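Local coordinates for protein nicotinate phosphoribosyltransferase (Porphyromonas gingivalis, PDB 2IM5) that probably catalyses the ATP-dependent synthesis of nicotinate mononucleotide from nicotinate and 5-phosphoribosyl 1-diphosphate, a step of NAD biosynthesis, at residues 42-53 and 126-134; 248-256 and 364-372. All coordinates share one frame; numbering follows the deposited sequence.

In the fold
The two contacts follow in series along the chain and do not touch: their centres lie about 32 Å apart and their nearest atoms about 18 Å. Contact 1 joins helices 44-56 and 120-134 beside the antiparallel sheet, with side chains reaching strands 29-36, 95-99 and 105-110. Contact 2 belongs to the α/β-barrel part, whose parallel strands include 246-248; the loop after that strand meets the loop that follows strand 363-364. Strand 363-364 is an outermost member of the same antiparallel sheet, so the sheet leads from one contact to the other. Contact 2 also borders His-213, predicted to become a phosphohistidine but unmodified here, whereas contact 1 is peripheral, its centre about 22 Å from that of the chain.

Contact 1: residues 42-53 and 126-134; sequences FTEEFAELVRGE and VISELYYRF
Glu-48 OE1 is gripped twice by Arg-51, whose NE and NH2 each stand 3.0 Å from it, on a flank of helix 44-53 apart from the face where Phe-46 and Leu-49 meet Leu-130 and Phe-134. Both nitrogens approach from one face of the carboxylate, yet the oxygen lies in the guanidinium plane. Arg-51 NH2 also bonds Glu-44 OE1 at 2.8 Å, on that oxygen's syn lone pair, and Arg-55 takes the other oxygen of Glu-48, which completes a chain of charges along the helix.

The interface itself is held by apolar contacts. Phe-46, with CG anti to the backbone N (chi1 -176°), sends its ring edge-on against one face of Phe-134. In this T-shaped (edge-to-face) pair the planes make 72°, and CD1 of Phe-46 is 3.8 Å from CG of Phe-134. The adjoining rim atoms CE1 and CZ abut the backbone at Tyr-131 N and Ile-127 O, near the ring plane. The packing is knobs-into-holes in both directions, Phe-46 entering among Ile-127, Leu-130, Tyr-131 and Phe-134, and Leu-130 among Phe-46, Leu-49, Val-50 and Glu-53. The axes of segments 44-53 and 126-134 pass 10.3 Å apart, at 134° between their N-to-C directions. Leu-49 CD1 adds to the grip on Phe-134, 3.6 Å from its CD1, while Glu-45 lays its CD at the ring edge, 3.6 Å from Phe-134 CZ, with the carboxylate plane nearly perpendicular to the ring. At the other end of the interface, Glu-53 CB rests 3.5 Å from Val-126 CG1 and its bent chain runs past Leu-130 in the opposite direction; its OE1 accepts from Ile-3 N. Leu-105 of strand 105-110 touches Phe-42, Phe-46 and Ile-127, packing both helices against the antiparallel sheet.

Contact 2: residues 248-256 and 364-372; sequences LTDTYTTDV and YCVKLSDVD
Asp-370 holds the start of helix 254-260 with both carboxylate oxygens: OD1 accepts from Thr-254 N at 2.7 Å, nearly straight at 168°, and OD2 accepts from Thr-254 OG1 at 2.5 Å. Each oxygen uses its syn lone pair, so the carboxylate spans the backbone N-H and the hydroxyl of one residue. With chi1 at -70°, Thr-254 keeps OG1 beside its own backbone N, which lets both donors face the same acid. Further along, Leu-368 N bonds Thr-251 O at 2.7 Å and an angle of 176°, joined by a longer, weak bond from Ser-369 N to Asp-250 O.

These carbonyls belong to a type I turn, Asp-250 to Thr-253, in the loop that leaves strand 246-248 of the α/β-barrel domain and enters the helix. Leu-368 puts CD1 3.9 Å from Tyr-252 CA. The Tyr-252 ring presents its edge to Val-366 CG2, and a water links its OH to Val-366 N, lying 2.6 Å from Tyr-252 OH.

In the second shell, Thr-249 OG1 donates to Thr-254 OG1, fixing the hydroxyl that serves Asp-370. Ser-369 OG accepts from Val-371 N in an ST turn. Ser-276 OG bonds both Asp-250 OD2 and Asp-370 N, and Thr-251 OG1 makes a weak bond to ND1 of His-213, the predicted site of autophosphorylation, unmodified here.

Contact 1: residues 42-53 and 126-134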
loop_
_atom_site.group_PDB
_atom_site.type_symbol
_atom_site.label_atom_id
_atom_site.label_comp_id
_atom_site.label_asym_id
_atom_site.label_seq_id
_atom_site.Cartn_x
_atom_site.Cartn_y
_atom_site.Cartn_z
ATOM N N PHE A 42 24.767 -3.960 -3.453
ATOM C CA PHE A 42 24.472 -5.088 -2.582
ATOM C C PHE A 42 25.377 -6.257 -2.922
ATOM O O PHE A 42 25.768 -6.440 -4.073
ATOM C CB PHE A 42 23.004 -5.500 -2.730
ATOM C CG PHE A 42 22.056 -4.635 -1.953
ATOM C CD1 PHE A 42 21.907 -4.809 -0.581
ATOM C CD2 PHE A 42 21.316 -3.648 -2.588
ATOM C CE1 PHE A 42 21.033 -4.013 0.148
ATOM C CE2 PHE A 42 20.440 -2.843 -1.867
ATOM C CZ PHE A 42 20.299 -3.027 -0.494
ATOM N N THR A 43 25.701 -7.048 -1.909
ATOM C CA THR A 43 26.578 -8.191 -2.085
ATOM C C THR A 43 25.799 -9.487 -2.166
ATOM O O THR A 43 24.648 -9.562 -1.736
ATOM C CB THR A 43 27.562 -8.314 -0.920
ATOM O OG1 THR A 43 26.830 -8.554 0.290
ATOM C CG2 THR A 43 28.380 -7.038 -0.779
ATOM N N GLU A 44 26.445 -10.513 -2.708
ATOM C CA GLU A 44 25.822 -11.818 -2.851
ATOM C C GLU A 44 25.479 -12.444 -1.509
ATOM O O GLU A 44 24.548 -13.243 -1.420
ATOM C CB GLU A 44 26.731 -12.764 -3.639
ATOM C CG GLU A 44 26.258 -13.034 -5.061
ATOM C CD GLU A 44 24.879 -13.681 -5.108
ATOM O OE1 GLU A 44 24.648 -14.648 -4.349
ATOM O OE2 GLU A 44 24.030 -13.230 -5.906
ATOM N N GLU A 45 26.221 -12.095 -0.462
ATOM C CA GLU A 45 25.920 -12.678 0.837
ATOM C C GLU A 45 24.628 -12.089 1.387
ATOM O O GLU A 45 23.886 -12.778 2.083
ATOM C CB GLU A 45 27.070 -12.482 1.827
ATOM C CG GLU A 45 27.136 -11.140 2.509
ATOM C CD GLU A 45 28.141 -11.133 3.656
ATOM O OE1 GLU A 45 27.968 -11.927 4.612
ATOM O OE2 GLU A 45 29.100 -10.333 3.599
ATOM N N PHE A 46 24.357 -10.824 1.079
ATOM C CA PHE A 46 23.112 -10.205 1.527
ATOM C C PHE A 46 21.979 -10.875 0.744
ATOM O O PHE A 46 20.945 -11.241 1.307
ATOM C CB PHE A 46 23.099 -8.704 1.242
ATOM C CG PHE A 46 21.884 -8.005 1.778
ATOM C CD1 PHE A 46 21.777 -7.709 3.135
ATOM C CD2 PHE A 46 20.823 -7.673 0.934
ATOM C CE1 PHE A 46 20.630 -7.092 3.650
ATOM C CE2 PHE A 46 19.673 -7.057 1.437
ATOM C CZ PHE A 46 19.580 -6.767 2.803
ATOM N N ALA A 47 22.192 -11.046 -0.558
ATOM C CA ALA A 47 21.194 -11.678 -1.413
ATOM C C ALA A 47 20.859 -13.049 -0.848
ATOM O O ALA A 47 19.706 -13.477 -0.856
ATOM C CB ALA A 47 21.728 -11.815 -2.831
ATOM N N GLU A 48 21.877 -13.740 -0.350
ATOM C CA GLU A 48 21.677 -15.061 0.221
ATOM C C GLU A 48 20.860 -14.972 1.514
ATOM O O GLU A 48 20.064 -15.858 1.824
ATOM C CB GLU A 48 23.027 -15.728 0.486
ATOM C CG GLU A 48 22.914 -17.186 0.860
ATOM C CD GLU A 48 22.011 -17.963 -0.090
ATOM O OE1 GLU A 48 22.194 -17.847 -1.325
ATOM O OE2 GLU A 48 21.121 -18.695 0.400
ATOM N N LEU A 49 21.061 -13.900 2.270
ATOM C CA LEU A 49 20.300 -13.716 3.500
ATOM C C LEU A 49 18.826 -13.532 3.131
ATOM O O LEU A 49 17.938 -14.033 3.813
ATOM C CB LEU A 49 20.792 -12.480 4.258
ATOM C CG LEU A 49 22.190 -12.554 4.870
ATOM C CD1 LEU A 49 22.527 -11.230 5.523
ATOM C CD2 LEU A 49 22.235 -13.682 5.890
ATOM N N VAL A 50 18.580 -12.810 2.044
ATOM C CA VAL A 50 17.221 -12.567 1.588
ATOM C C VAL A 50 16.577 -13.875 1.158
ATOM O O VAL A 50 15.442 -14.167 1.538
ATOM C CB VAL A 50 17.199 -11.576 0.413
ATOM C CG1 VAL A 50 15.784 -11.448 -0.138
ATOM C CG2 VAL A 50 17.710 -10.222 0.879
ATOM N N ARG A 51 17.302 -14.666 0.374
ATOM C CA ARG A 51 16.778 -15.945 -0.086
ATOM C C ARG A 51 16.418 -16.842 1.098
ATOM O O ARG A 51 15.417 -17.561 1.061
ATOM C CB ARG A 51 17.788 -16.649 -1.008
ATOM C CG ARG A 51 17.860 -16.037 -2.408
ATOM C CD ARG A 51 18.691 -16.883 -3.375
ATOM N NE ARG A 51 20.116 -16.718 -3.138
ATOM C CZ ARG A 51 20.920 -15.953 -3.867
ATOM N NH1 ARG A 51 20.449 -15.274 -4.904
ATOM N NH2 ARG A 51 22.199 -15.849 -3.539
ATOM N N GLY A 52 17.231 -16.790 2.148
ATOM C CA GLY A 52 16.960 -17.596 3.324
ATOM C C GLY A 52 15.668 -17.191 4.011
ATOM O O GLY A 52 14.897 -18.043 4.460
ATOM N N GLU A 53 15.430 -15.888 4.098
ATOM C CA GLU A 53 14.216 -15.374 4.721
ATOM C C GLU A 53 13.006 -15.744 3.874
ATOM O O GLU A 53 11.948 -16.100 4.398
ATOM C CB GLU A 53 14.294 -13.855 4.855
ATOM C CG GLU A 53 15.297 -13.365 5.880
ATOM C CD GLU A 53 14.978 -13.849 7.285
ATOM O OE1 GLU A 53 13.786 -13.844 7.676
ATOM O OE2 GLU A 53 15.923 -14.230 8.007
ATOM N N VAL A 126 11.182 -7.505 5.017
ATOM C CA VAL A 126 12.311 -8.384 5.290
ATOM C C VAL A 126 13.617 -7.730 4.851
ATOM O O VAL A 126 14.599 -7.739 5.592
ATOM C CB VAL A 126 12.157 -9.731 4.563
ATOM C CG1 VAL A 126 13.500 -10.469 4.509
ATOM C CG2 VAL A 126 11.134 -10.583 5.289
ATOM N N ILE A 127 13.625 -7.168 3.648
ATOM C CA ILE A 127 14.823 -6.509 3.138
ATOM C C ILE A 127 15.213 -5.352 4.046
ATOM O O ILE A 127 16.386 -5.176 4.375
ATOM C CB ILE A 127 14.600 -5.988 1.702
ATOM C CG1 ILE A 127 14.537 -7.177 0.742
ATOM C CG2 ILE A 127 15.699 -5.013 1.307
ATOM C CD1 ILE A 127 14.237 -6.788 -0.679
ATOM N N SER A 128 14.225 -4.569 4.458
ATOM C CA SER A 128 14.485 -3.431 5.321
ATOM C C SER A 128 15.096 -3.870 6.653
ATOM O O SER A 128 16.139 -3.363 7.056
ATOM C CB SER A 128 13.187 -2.654 5.566
ATOM O OG SER A 128 13.430 -1.512 6.370
ATOM N N GLU A 129 14.460 -4.822 7.329
ATOM C CA GLU A 129 14.967 -5.288 8.611
ATOM C C GLU A 129 16.348 -5.936 8.474
ATOM O O GLU A 129 17.238 -5.670 9.282
ATOM C CB GLU A 129 13.973 -6.263 9.268
ATOM C CG GLU A 129 14.422 -6.744 10.641
ATOM C CD GLU A 129 13.275 -7.216 11.528
ATOM O OE1 GLU A 129 13.560 -7.773 12.616
ATOM O OE2 GLU A 129 12.095 -7.028 11.148
ATOM N N LEU A 130 16.523 -6.781 7.459
ATOM C CA LEU A 130 17.803 -7.444 7.220
ATOM C C LEU A 130 18.899 -6.425 6.986
ATOM O O LEU A 130 20.015 -6.598 7.453
ATOM C CB LEU A 130 17.748 -8.345 5.986
ATOM C CG LEU A 130 17.191 -9.761 6.074
ATOM C CD1 LEU A 130 17.317 -10.414 4.697
ATOM C CD2 LEU A 130 17.960 -10.571 7.116
ATOM N N TYR A 131 18.567 -5.373 6.246
ATOM C CA TYR A 131 19.522 -4.328 5.917
ATOM C C TYR A 131 20.131 -3.666 7.151
ATOM O O TYR A 131 21.353 -3.607 7.290
ATOM C CB TYR A 131 18.856 -3.263 5.048
ATOM C CG TYR A 131 19.762 -2.101 4.736
ATOM C CD1 TYR A 131 20.819 -2.240 3.842
ATOM C CD2 TYR A 131 19.583 -0.869 5.362
ATOM C CE1 TYR A 131 21.684 -1.174 3.577
ATOM C CE2 TYR A 131 20.433 0.198 5.108
ATOM C CZ TYR A 131 21.482 0.041 4.215
ATOM O OH TYR A 131 22.318 1.108 3.956
ATOM N N TYR A 132 19.280 -3.160 8.039
ATOM C CA TYR A 132 19.762 -2.496 9.243
ATOM C C TYR A 132 20.569 -3.449 10.114
ATOM O O TYR A 132 21.563 -3.048 10.712
ATOM C CB TYR A 132 18.586 -1.889 10.005
ATOM C CG TYR A 132 17.910 -0.809 9.192
ATOM C CD1 TYR A 132 18.582 0.368 8.874
ATOM C CD2 TYR A 132 16.617 -0.987 8.696
ATOM C CE1 TYR A 132 17.993 1.343 8.081
ATOM C CE2 TYR A 132 16.014 -0.019 7.901
ATOM C CZ TYR A 132 16.707 1.142 7.599
ATOM O OH TYR A 132 16.114 2.102 6.819
ATOM N N ARG A 133 20.154 -4.712 10.176
ATOM C CA ARG A 133 20.902 -5.693 10.955
ATOM C C ARG A 133 22.281 -5.832 10.315
ATOM O O ARG A 133 23.312 -5.800 10.996
ATOM C CB ARG A 133 20.240 -7.067 10.912
ATOM C CG ARG A 133 18.978 -7.226 11.718
ATOM C CD ARG A 133 18.564 -8.691 11.684
ATOM N NE ARG A 133 17.269 -8.929 12.313
ATOM C CZ ARG A 133 16.685 -10.122 12.376
ATOM N NH1 ARG A 133 17.284 -11.183 11.850
ATOM N NH2 ARG A 133 15.503 -10.253 12.959
ATOM N N PHE A 134 22.277 -5.981 8.993
ATOM C CA PHE A 134 23.494 -6.158 8.221
ATOM C C PHE A 134 24.528 -5.061 8.439
ATOM O O PHE A 134 25.714 -5.350 8.564
ATOM C CB PHE A 134 23.160 -6.246 6.729
ATOM C CG PHE A 134 24.233 -6.903 5.908
ATOM C CD1 PHE A 134 24.460 -8.269 6.007
ATOM C CD2 PHE A 134 25.001 -6.160 5.021
ATOM C CE1 PHE A 134 25.441 -8.888 5.224
ATOM C CE2 PHE A 134 25.983 -6.768 4.235
ATOM C CZ PHE A 134 26.203 -8.134 4.337
#

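Contact 2: residues 248-256 and 364-372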
loop_
_atom_site.group_PDB
_atom_site.type_symbol
_atom_site.label_atom_id
_atom_site.label_comp_id
_atom_site.label_asym_id
_atom_site.label_seq_id
_atom_site.Cartn_x
_atom_site.Cartn_y
_atom_site.Cartn_z
ATOM N N LEU A 248 -8.116 5.523 -5.324
ATOM C CA LEU A 248 -6.879 6.207 -5.675
ATOM C C LEU A 248 -7.131 6.877 -7.016
ATOM O O LEU A 248 -7.694 6.261 -7.920
ATOM C CB LEU A 248 -5.730 5.206 -5.811
ATOM C CG LEU A 248 -4.898 4.957 -4.557
ATOM C CD1 LEU A 248 -3.950 3.792 -4.797
ATOM C CD2 LEU A 248 -4.118 6.221 -4.204
ATOM N N THR A 249 -6.691 8.122 -7.157
ATOM C CA THR A 249 -6.932 8.874 -8.381
ATOM C C THR A 249 -5.732 9.195 -9.265
ATOM O O THR A 249 -5.910 9.545 -10.426
ATOM C CB THR A 249 -7.607 10.223 -8.052
ATOM O OG1 THR A 249 -6.663 11.072 -7.382
ATOM C CG2 THR A 249 -8.808 10.013 -7.137
ATOM N N ASP A 250 -4.518 9.056 -8.747
ATOM C CA ASP A 250 -3.330 9.430 -9.522
ATOM C C ASP A 250 -2.641 8.387 -10.405
ATOM O O ASP A 250 -1.638 8.712 -11.048
ATOM C CB ASP A 250 -2.289 10.035 -8.571
ATOM C CG ASP A 250 -1.672 8.996 -7.643
ATOM O OD1 ASP A 250 -2.346 7.991 -7.340
ATOM O OD2 ASP A 250 -0.514 9.181 -7.205
ATOM N N THR A 251 -3.164 7.163 -10.453
ATOM C CA THR A 251 -2.545 6.113 -11.257
ATOM C C THR A 251 -2.174 6.609 -12.646
ATOM O O THR A 251 -1.046 6.437 -13.090
ATOM C CB THR A 251 -3.462 4.894 -11.405
ATOM O OG1 THR A 251 -3.977 4.534 -10.119
ATOM C CG2 THR A 251 -2.679 3.707 -11.988
ATOM N N TYR A 252 -3.124 7.226 -13.334
ATOM C CA TYR A 252 -2.843 7.748 -14.664
ATOM C C TYR A 252 -3.073 9.242 -14.649
ATOM O O TYR A 252 -3.569 9.804 -15.621
ATOM C CB TYR A 252 -3.747 7.083 -15.712
ATOM C CG TYR A 252 -3.555 5.589 -15.773
ATOM C CD1 TYR A 252 -2.319 5.041 -16.117
ATOM C CD2 TYR A 252 -4.587 4.725 -15.425
ATOM C CE1 TYR A 252 -2.115 3.670 -16.104
ATOM C CE2 TYR A 252 -4.397 3.350 -15.411
ATOM C CZ TYR A 252 -3.156 2.829 -15.748
ATOM O OH TYR A 252 -2.948 1.472 -15.718
ATOM N N THR A 253 -2.711 9.871 -13.531
ATOM C CA THR A 253 -2.882 11.306 -13.366
ATOM C C THR A 253 -4.280 11.606 -12.839
ATOM O O THR A 253 -5.271 11.063 -13.331
ATOM C CB THR A 253 -2.655 12.031 -14.712
ATOM O OG1 THR A 253 -1.287 12.463 -14.800
ATOM C CG2 THR A 253 -3.602 13.164 -14.882
ATOM N N THR A 254 -4.354 12.467 -11.830
ATOM C CA THR A 254 -5.628 12.841 -11.240
ATOM C C THR A 254 -6.523 13.628 -12.200
ATOM O O THR A 254 -7.749 13.537 -12.112
ATOM C CB THR A 254 -5.418 13.647 -9.932
ATOM O OG1 THR A 254 -4.899 12.775 -8.922
ATOM C CG2 THR A 254 -6.737 14.229 -9.434
ATOM N N ASP A 255 -5.931 14.386 -13.121
ATOM C CA ASP A 255 -6.740 15.135 -14.082
ATOM C C ASP A 255 -7.532 14.170 -14.966
ATOM O O ASP A 255 -8.694 14.427 -15.288
ATOM C CB ASP A 255 -5.870 16.046 -14.962
ATOM C CG ASP A 255 -5.319 17.251 -14.196
ATOM O OD1 ASP A 255 -5.861 17.575 -13.115
ATOM O OD2 ASP A 255 -4.355 17.882 -14.682
ATOM N N VAL A 256 -6.897 13.064 -15.355
ATOM C CA VAL A 256 -7.560 12.072 -16.187
ATOM C C VAL A 256 -8.666 11.406 -15.362
ATOM O O VAL A 256 -9.778 11.206 -15.840
ATOM C CB VAL A 256 -6.566 11.001 -16.674
ATOM C CG1 VAL A 256 -7.322 9.821 -17.269
ATOM C CG2 VAL A 256 -5.624 11.606 -17.714
ATOM N N TYR A 364 2.714 -4.804 -20.162
ATOM C CA TYR A 364 3.417 -3.983 -19.183
ATOM C C TYR A 364 2.468 -3.056 -18.447
ATOM O O TYR A 364 1.504 -2.562 -19.028
ATOM C CB TYR A 364 4.495 -3.136 -19.854
ATOM C CG TYR A 364 5.684 -3.932 -20.312
ATOM C CD1 TYR A 364 6.375 -4.752 -19.418
ATOM C CD2 TYR A 364 6.123 -3.873 -21.636
ATOM C CE1 TYR A 364 7.477 -5.500 -19.825
ATOM C CE2 TYR A 364 7.231 -4.618 -22.059
ATOM C CZ TYR A 364 7.900 -5.430 -21.145
ATOM O OH TYR A 364 8.985 -6.178 -21.553
ATOM N N CYS A 365 2.758 -2.830 -17.166
ATOM C CA CYS A 365 1.957 -1.943 -16.332
ATOM C C CYS A 365 2.734 -0.654 -16.105
ATOM O O CYS A 365 3.957 -0.672 -15.982
ATOM C CB CYS A 365 1.666 -2.587 -14.970
ATOM S SG CYS A 365 0.714 -4.131 -15.019
ATOM N N VAL A 366 2.031 0.468 -16.056
ATOM C CA VAL A 366 2.690 1.737 -15.815
ATOM C C VAL A 366 1.906 2.534 -14.789
ATOM O O VAL A 366 0.755 2.223 -14.485
ATOM C CB VAL A 366 2.823 2.581 -17.110
ATOM C CG1 VAL A 366 3.552 1.793 -18.178
ATOM C CG2 VAL A 366 1.462 3.000 -17.606
ATOM N N LYS A 367 2.553 3.558 -14.250
ATOM C CA LYS A 367 1.944 4.445 -13.268
ATOM C C LYS A 367 2.481 5.834 -13.570
ATOM O O LYS A 367 3.683 6.001 -13.755
ATOM C CB LYS A 367 2.337 4.035 -11.850
ATOM C CG LYS A 367 1.808 4.988 -10.795
ATOM C CD LYS A 367 2.323 4.626 -9.423
ATOM C CE LYS A 367 2.076 5.763 -8.445
ATOM N NZ LYS A 367 2.710 5.476 -7.127
ATOM N N LEU A 368 1.598 6.825 -13.623
ATOM C CA LEU A 368 2.021 8.181 -13.940
ATOM C C LEU A 368 2.173 9.143 -12.757
ATOM O O LEU A 368 3.101 9.955 -12.740
ATOM C CB LEU A 368 1.065 8.772 -14.972
ATOM C CG LEU A 368 0.893 7.958 -16.264
ATOM C CD1 LEU A 368 -0.035 8.706 -17.214
ATOM C CD2 LEU A 368 2.248 7.720 -16.923
ATOM N N SER A 369 1.278 9.058 -11.778
ATOM C CA SER A 369 1.310 9.944 -10.603
ATOM C C SER A 369 1.020 11.402 -10.966
ATOM O O SER A 369 0.957 11.757 -12.141
ATOM C CB SER A 369 2.667 9.878 -9.892
ATOM O OG SER A 369 3.516 10.939 -10.308
ATOM N N ASP A 370 0.847 12.244 -9.951
ATOM C CA ASP A 370 0.564 13.656 -10.171
ATOM C C ASP A 370 1.807 14.538 -10.176
ATOM O O ASP A 370 1.707 15.761 -10.180
ATOM C CB ASP A 370 -0.417 14.183 -9.122
ATOM C CG ASP A 370 -1.833 13.683 -9.347
ATOM O OD1 ASP A 370 -2.235 13.547 -10.520
ATOM O OD2 ASP A 370 -2.546 13.442 -8.353
ATOM N N VAL A 371 2.982 13.926 -10.158
ATOM C CA VAL A 371 4.207 14.708 -10.194
ATOM C C VAL A 371 4.781 14.608 -11.598
ATOM O O VAL A 371 5.109 13.517 -12.066
ATOM C CB VAL A 371 5.242 14.193 -9.184
ATOM C CG1 VAL A 371 6.527 15.006 -9.307
ATOM C CG2 VAL A 371 4.689 14.303 -7.772
ATOM N N ASP A 372 4.876 15.751 -12.273
ATOM C CA ASP A 372 5.412 15.804 -13.629
ATOM C C ASP A 372 6.765 15.110 -13.716
ATOM O O ASP A 372 7.648 15.352 -12.894
ATOM C CB ASP A 372 5.564 17.256 -14.085
ATOM C CG ASP A 372 4.230 17.941 -14.318
ATOM O OD1 ASP A 372 3.389 17.954 -13.386
ATOM O OD2 ASP A 372 4.027 18.471 -15.435
HETATM O O HOH W 1 -0.883 0.005 -16.268
#